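Side-chain contact in glycoside hydrolase family 16 protein (Akkermansia muciniphila, PDB 6T2N), which probably acts as an endo-beta-galactosidase that cleaves mucin O-glycans within their chains, an early step in mucin breakdown by this gut bacterium: residues A[248-253]-A[259-264]. Sequence-based numbering, arbitrary orientation.
Sequences IDLNTT and AGNPFR
Phe263 packs against three side chains of 248-253. With CG anti to its own carbonyl carbon (chi1 -70°), its ring is carried over to the strand end, where CE2 meets Ile248 CD1 at 3.8 Å. Its CB lies against Leu250 CG, also at 3.8 Å, and both aliphatic chains run at about a right angle to the phenylalanine. Thr253 comes to the ring edge, its OG1 3.5 Å from Phe263 CD2, while Pro262 CG sits above one face, offset toward the rim. Ile236 of the adjoining strand 235-240 touches Ile248, Leu250 and Phe263, joining this apolar cluster to the sheet.

Beside it, the buried amide of Asn261 enters the turn among three oxygens. One end of the amide lies close to Thr253 OG1 and the other close to Leu250 O, with Thr253 O near both; which end is oxygen and which nitrogen is doubtful. Thr253 O also receives a CA-H...O contact from Asn261 CA at 3.4 Å. With an alanine at Asn261, Thr253 OG1 and Leu250 O would probably lose their polar neighbour, and a gap would open inside the turn. Arg264, extended from CG to NE, sends its guanidinium past the turn; Leu250 O faces one side of that plane, and NH2 is hydrogen-bonded to Lys233 O.

Asp249 OD1 accepts from Asn251 N at 2.9 Å, forming an Asx turn as strand 243-249 ends. The contact thus closes the base of the loop linking this edge strand to strand 267-275 of the other sheet, a sheet-to-sheet connection in the beta-sandwich (jelly-roll) fold of family 16 glycoside hydrolases.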
# COMPACT_ATOMS: atom_id res chain seq x y z
N ILE A 248 -15.00 6.62 -4.28
CA ILE A 248 -16.06 5.80 -3.64
C ILE A 248 -16.93 6.74 -2.78
O ILE A 248 -16.35 7.65 -2.20
CB ILE A 248 -15.33 4.71 -2.85
CG1 ILE A 248 -16.32 3.64 -2.39
CG2 ILE A 248 -14.53 5.27 -1.69
CD1 ILE A 248 -15.66 2.57 -1.55
N ASP A 249 -18.27 6.63 -2.80
CA ASP A 249 -19.14 7.37 -1.84
C ASP A 249 -19.29 6.45 -0.63
O ASP A 249 -19.72 5.29 -0.81
CB ASP A 249 -20.42 7.88 -2.52
CG ASP A 249 -21.53 8.38 -1.60
OD1 ASP A 249 -21.30 8.39 -0.34
OD2 ASP A 249 -22.66 8.73 -2.15
N LEU A 250 -18.87 6.88 0.57
CA LEU A 250 -18.88 6.01 1.79
C LEU A 250 -20.35 5.77 2.31
O LEU A 250 -20.57 4.84 3.15
CB LEU A 250 -17.98 6.65 2.86
CG LEU A 250 -16.52 6.19 2.91
CD1 LEU A 250 -16.03 5.70 1.55
CD2 LEU A 250 -15.63 7.31 3.43
N ASN A 251 -21.34 6.54 1.83
CA ASN A 251 -22.80 6.31 2.17
C ASN A 251 -23.38 5.01 1.49
O ASN A 251 -24.26 4.41 1.94
CB ASN A 251 -23.80 7.51 1.92
CG ASN A 251 -23.21 8.73 2.92
OD1 ASN A 251 -22.60 9.72 2.51
ND2 ASN A 251 -23.39 8.71 4.17
N THR A 252 -22.50 4.42 0.57
CA THR A 252 -22.73 3.12 -0.15
C THR A 252 -21.88 1.95 0.41
O THR A 252 -22.20 0.77 0.12
CB THR A 252 -22.47 3.26 -1.65
OG1 THR A 252 -21.04 3.31 -1.70
CG2 THR A 252 -23.14 4.47 -2.29
N THR A 253 -20.87 2.23 1.24
CA THR A 253 -20.08 1.15 1.91
C THR A 253 -20.55 0.96 3.36
O THR A 253 -19.71 0.55 4.18
CB THR A 253 -18.58 1.44 1.86
OG1 THR A 253 -18.15 2.48 2.75
CG2 THR A 253 -18.16 1.83 0.46
N ALA A 259 -23.24 -3.50 12.21
CA ALA A 259 -21.85 -3.61 11.74
C ALA A 259 -21.21 -2.20 11.58
O ALA A 259 -20.60 -1.77 12.55
CB ALA A 259 -21.86 -4.47 10.50
N GLY A 260 -21.33 -1.53 10.42
CA GLY A 260 -21.06 -0.10 10.15
C GLY A 260 -19.70 0.17 9.52
O GLY A 260 -18.75 0.43 10.27
N ASN A 261 -19.60 0.19 8.20
CA ASN A 261 -18.57 0.95 7.41
C ASN A 261 -17.11 0.69 7.79
O ASN A 261 -16.58 1.30 8.72
CB ASN A 261 -18.78 2.46 7.43
CG ASN A 261 -18.78 2.98 6.02
OD1 ASN A 261 -19.82 3.41 5.50
ND2 ASN A 261 -17.65 2.79 5.36
N PRO A 262 -16.36 -0.11 7.00
CA PRO A 262 -14.94 -0.31 7.24
C PRO A 262 -14.06 0.91 6.90
O PRO A 262 -12.89 0.93 7.35
CB PRO A 262 -14.68 -1.48 6.30
CG PRO A 262 -15.52 -1.18 5.12
CD PRO A 262 -16.81 -0.81 5.78
N PHE A 263 -14.58 1.87 6.14
CA PHE A 263 -13.81 3.04 5.65
C PHE A 263 -13.89 4.24 6.60
O PHE A 263 -13.38 5.32 6.25
CB PHE A 263 -14.25 3.38 4.23
CG PHE A 263 -13.81 2.33 3.25
CD1 PHE A 263 -12.46 1.97 3.18
CD2 PHE A 263 -14.71 1.72 2.39
CE1 PHE A 263 -12.02 1.02 2.29
CE2 PHE A 263 -14.27 0.76 1.50
CZ PHE A 263 -12.92 0.42 1.46
N ARG A 264 -14.51 4.08 7.77
CA ARG A 264 -14.50 5.11 8.85
C ARG A 264 -13.78 4.50 10.06
O ARG A 264 -14.16 4.74 11.19
CB ARG A 264 -15.93 5.58 9.19
CG ARG A 264 -16.78 6.01 7.99
CD ARG A 264 -18.19 6.52 8.36
NE ARG A 264 -18.87 7.30 7.30
CZ ARG A 264 -20.12 7.12 6.85
NH1 ARG A 264 -20.90 6.19 7.40
NH2 ARG A 264 -20.59 7.85 5.83